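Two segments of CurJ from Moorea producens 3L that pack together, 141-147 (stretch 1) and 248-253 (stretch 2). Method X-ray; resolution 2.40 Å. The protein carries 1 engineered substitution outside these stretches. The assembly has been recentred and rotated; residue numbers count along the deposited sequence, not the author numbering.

Stretch 1, residues 141-147: VANAEQS
Stretch 2 (248-253) FTFYNS

The contact turns on one tyrosine: Y251 meets four consecutive residues of stretch 1, N143 through Q146, and supplies the largest share of the buried surface, 85 Å² of a summed 263 Å². The two stretches belong to one chain, and touching residues are at least 104 positions apart in sequence.

Stretch 1 has an extended backbone without a regular helix or strand through the contact. Phi/psi is -137/177 at A142, -115/165 at N143 and -76/149 at A144. The path changes at E145 (-149/36), then extends again at Q146 (-97/124). The peptide bond before S147 is cis. In stretch 2, F248 to F250 continue a strand that begins earlier in the chain, with phi/psi near -110/123. Y251 (-95/-58) breaks this pattern, and N252 (-163/154) is extended again.

The end-to-end directions of the touching parts differ by 65°. A142 CA and T249 CA are 7.5 Å apart. A144 CA and Y251 CA are 6.3 Å apart. No backbone hydrogen bond joins the stretches.

At one end, A142 and T249 point their side chains toward each other. A142 CB lies 4.3 Å from T249 CG2, a loose methyl contact. T249 has chi1 -53° (m). F250, the next residue, points away.

Y251 points toward stretch 1 with chi1 -62° (m) and chi2 -86°. Its long axis lies roughly across the stretch 1 backbone. A144 CA is at the ring edge, 4.2 Å from Y251 CD1. N143 O is 3.8 Å from Y251 CE1, in an oblique position.

The tyrosine hydroxyl ends at E145. Y251 OH donates a hydrogen bond to E145 OE2 at 2.8 Å; the carboxylate is a good acceptor for a phenol proton. E145 leaves its backbone sideways, but chi1 -45° (m), chi2 180° (t) and chi3 77° bring its end to the hydroxyl. E145 OE2 also lies 4.4 Å from T249 CG2.

Q146 makes the second side-chain hydrogen bond. Its CA-to-CB bond is sideways, with chi1 -77° (m), chi2 143° (off) and chi3 -65°. Q146 NE2 donates to N252 OD1 at 2.7 Å, with an N-H...acceptor angle of 152°. This pairs an amide NH with an amide carbonyl. N252 is also sideways, with chi1 57° (p) and chi2 -105°. Q146 NE2 is 3.9 Å from Y251 CB, so the glutamine passes close to the base of the tyrosine side chain.

Both E145 and Q146 are poorly ordered with high B factors. Their modelled positions, and hence these two bonds, deserve caution.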

ATOM      1  N   VAL A 141      -2.944 -13.235  18.589  1.00 58.56           N
ATOM      2  CA  VAL A 141      -1.875 -14.161  18.925  1.00 62.38           C
ATOM      3  C   VAL A 141      -2.442 -15.307  19.756  1.00 64.05           C
ATOM      4  O   VAL A 141      -3.522 -15.216  20.352  1.00 76.58           O
ATOM      5  CB  VAL A 141      -0.736 -13.439  19.667  1.00 70.46           C
ATOM      6  CG1 VAL A 141       0.477 -14.346  19.798  1.00 77.27           C
ATOM      7  CG2 VAL A 141      -0.364 -12.157  18.942  1.00 67.62           C
ATOM      8  N   ALA A 142      -1.720 -16.417  19.761  1.00 79.75           N
ATOM      9  CA  ALA A 142      -2.083 -17.560  20.574  1.00 82.50           C
ATOM     10  C   ALA A 142      -0.815 -18.101  21.211  1.00 91.54           C
ATOM     11  O   ALA A 142       0.289 -17.599  20.973  1.00 95.43           O
ATOM     12  CB  ALA A 142      -2.795 -18.634  19.745  1.00 81.19           C
ATOM     13  N   ASN A 143      -0.979 -19.122  22.037  1.00 95.46           N
ATOM     14  CA  ASN A 143       0.119 -19.793  22.710  1.00113.55           C
ATOM     15  C   ASN A 143       0.237 -21.230  22.216  1.00107.94           C
ATOM     16  O   ASN A 143      -0.661 -21.766  21.557  1.00 97.07           O
ATOM     17  CB  ASN A 143      -0.063 -19.744  24.230  1.00123.79           C
ATOM     18  CG  ASN A 143      -1.514 -19.843  24.639  1.00118.20           C
ATOM     19  OD1 ASN A 143      -2.125 -20.905  24.555  1.00110.13           O
ATOM     20  ND2 ASN A 143      -2.080 -18.722  25.083  1.00117.48           N
ATOM     21  N   ALA A 144       1.375 -21.843  22.526  1.00111.60           N
ATOM     22  CA  ALA A 144       1.625 -23.213  22.115  1.00120.29           C
ATOM     23  C   ALA A 144       0.843 -24.171  23.003  1.00129.65           C
ATOM     24  O   ALA A 144       0.584 -23.891  24.176  1.00137.58           O
ATOM     25  CB  ALA A 144       3.118 -23.533  22.176  1.00126.59           C
ATOM     26  N   GLU A 145       0.453 -25.307  22.422  1.00135.96           N
ATOM     27  CA  GLU A 145      -0.398 -26.265  23.119  1.00152.86           C
ATOM     28  C   GLU A 145      -0.084 -27.682  22.659  1.00156.00           C
ATOM     29  O   GLU A 145      -0.978 -28.529  22.554  1.00152.13           O
ATOM     30  CB  GLU A 145      -1.880 -25.962  22.881  1.00160.00           C
ATOM     31  CG  GLU A 145      -2.257 -24.498  23.010  1.00170.66           C
ATOM     32  CD  GLU A 145      -3.731 -24.259  22.756  1.00172.12           C
ATOM     33  OE1 GLU A 145      -4.547 -24.543  23.658  1.00177.22           O
ATOM     34  OE2 GLU A 145      -4.075 -23.794  21.647  1.00164.02           O
ATOM     35  N   GLN A 146       1.184 -27.958  22.381  1.00164.25           N
ATOM     36  CA  GLN A 146       1.557 -29.196  21.701  1.00169.89           C
ATOM     37  C   GLN A 146       2.014 -30.311  22.646  1.00184.36           C
ATOM     38  O   GLN A 146       2.934 -30.117  23.440  1.00195.74           O
ATOM     39  CB  GLN A 146       2.651 -28.892  20.672  1.00167.78           C
ATOM     40  CG  GLN A 146       2.121 -28.226  19.408  1.00148.57           C
ATOM     41  CD  GLN A 146       3.061 -27.175  18.848  1.00144.07           C
ATOM     42  OE1 GLN A 146       3.311 -26.147  19.482  1.00147.41           O
ATOM     43  NE2 GLN A 146       3.583 -27.425  17.652  1.00136.22           N
ATOM     44  N   SER A 147       1.367 -31.476  22.562  1.00205.34           N
ATOM     45  CA  SER A 147       0.227 -31.691  21.663  1.00201.96           C
ATOM     46  C   SER A 147      -0.776 -32.733  22.230  1.00194.28           C
ATOM     47  O   SER A 147      -1.750 -32.318  22.859  1.00199.58           O
ATOM     48  CB  SER A 147       0.703 -32.096  20.262  1.00208.16           C
ATOM     49  OG  SER A 147       1.890 -31.418  19.896  1.00219.22           O
ATOM     50  N   PHE A 248      -9.522 -21.369  14.483  1.00 47.48           N
ATOM     51  CA  PHE A 248      -8.437 -21.991  13.736  1.00 45.08           C
ATOM     52  C   PHE A 248      -7.111 -21.528  14.331  1.00 46.22           C
ATOM     53  O   PHE A 248      -6.809 -20.334  14.321  1.00 53.01           O
ATOM     54  CB  PHE A 248      -8.524 -21.609  12.257  1.00 43.54           C
ATOM     55  CG  PHE A 248      -7.515 -22.303  11.385  1.00 54.42           C
ATOM     56  CD1 PHE A 248      -6.169 -21.992  11.469  1.00 56.21           C
ATOM     57  CD2 PHE A 248      -7.921 -23.248  10.457  1.00 61.92           C
ATOM     58  CE1 PHE A 248      -5.245 -22.627  10.665  1.00 63.83           C
ATOM     59  CE2 PHE A 248      -7.003 -23.885   9.643  1.00 64.18           C
ATOM     60  CZ  PHE A 248      -5.660 -23.573   9.750  1.00 64.37           C
ATOM     61  N   THR A 249      -6.301 -22.465  14.803  1.00 45.06           N
ATOM     62  CA  THR A 249      -5.028 -22.142  15.429  1.00 59.43           C
ATOM     63  C   THR A 249      -3.880 -22.683  14.589  1.00 55.14           C
ATOM     64  O   THR A 249      -3.849 -23.874  14.254  1.00 50.28           O
ATOM     65  CB  THR A 249      -4.949 -22.692  16.855  1.00 57.30           C
ATOM     66  OG1 THR A 249      -6.094 -22.259  17.597  1.00 61.71           O
ATOM     67  CG2 THR A 249      -3.679 -22.202  17.547  1.00 61.18           C
ATOM     68  N   PHE A 250      -2.959 -21.792  14.240  1.00 48.62           N
ATOM     69  CA  PHE A 250      -1.705 -22.134  13.593  1.00 51.38           C
ATOM     70  C   PHE A 250      -0.601 -22.083  14.642  1.00 60.12           C
ATOM     71  O   PHE A 250      -0.389 -21.041  15.275  1.00 65.91           O
ATOM     72  CB  PHE A 250      -1.412 -21.164  12.449  1.00 55.00           C
ATOM     73  CG  PHE A 250      -0.033 -21.301  11.863  1.00 60.36           C
ATOM     74  CD1 PHE A 250       0.301 -22.383  11.055  1.00 60.27           C
ATOM     75  CD2 PHE A 250       0.934 -20.344  12.122  1.00 62.75           C
ATOM     76  CE1 PHE A 250       1.578 -22.494  10.514  1.00 63.82           C
ATOM     77  CE2 PHE A 250       2.210 -20.453  11.589  1.00 67.28           C
ATOM     78  CZ  PHE A 250       2.532 -21.530  10.785  1.00 67.57           C
ATOM     79  N   TYR A 251       0.088 -23.208  14.831  1.00 55.75           N
ATOM     80  CA  TYR A 251       1.168 -23.328  15.808  1.00 63.53           C
ATOM     81  C   TYR A 251       2.538 -23.091  15.178  1.00 59.06           C
ATOM     82  O   TYR A 251       3.276 -22.204  15.610  1.00 70.51           O
ATOM     83  CB  TYR A 251       1.104 -24.704  16.483  1.00 66.62           C
ATOM     84  CG  TYR A 251      -0.177 -24.914  17.255  1.00 70.85           C
ATOM     85  CD1 TYR A 251      -0.294 -24.483  18.569  1.00 81.43           C
ATOM     86  CD2 TYR A 251      -1.278 -25.513  16.662  1.00 70.64           C
ATOM     87  CE1 TYR A 251      -1.465 -24.658  19.278  1.00 85.18           C
ATOM     88  CE2 TYR A 251      -2.460 -25.694  17.363  1.00 72.88           C
ATOM     89  CZ  TYR A 251      -2.546 -25.266  18.668  1.00 78.27           C
ATOM     90  OH  TYR A 251      -3.713 -25.442  19.369  1.00 75.89           O
ATOM     91  N   ASN A 252       2.897 -23.878  14.167  1.00 65.70           N
ATOM     92  CA  ASN A 252       4.164 -23.699  13.470  1.00 81.46           C
ATOM     93  C   ASN A 252       4.109 -24.431  12.138  1.00 79.85           C
ATOM     94  O   ASN A 252       3.364 -25.401  11.981  1.00 81.49           O
ATOM     95  CB  ASN A 252       5.347 -24.197  14.313  1.00 99.71           C
ATOM     96  CG  ASN A 252       5.209 -25.655  14.711  1.00108.18           C
ATOM     97  OD1 ASN A 252       4.893 -25.966  15.861  1.00102.37           O
ATOM     98  ND2 ASN A 252       5.442 -26.557  13.762  1.00110.92           N
ATOM     99  N   SER A 253       4.907 -23.960  11.184  1.00 84.22           N
ATOM    100  CA  SER A 253       4.940 -24.567   9.862  1.00 88.92           C
ATOM    101  C   SER A 253       5.866 -25.779   9.865  1.00 89.02           C
ATOM    102  O   SER A 253       6.872 -25.817  10.577  1.00 93.80           O
ATOM    103  CB  SER A 253       5.397 -23.548   8.815  1.00 99.22           C
ATOM    104  OG  SER A 253       4.890 -23.872   7.531  1.00110.62           O
TER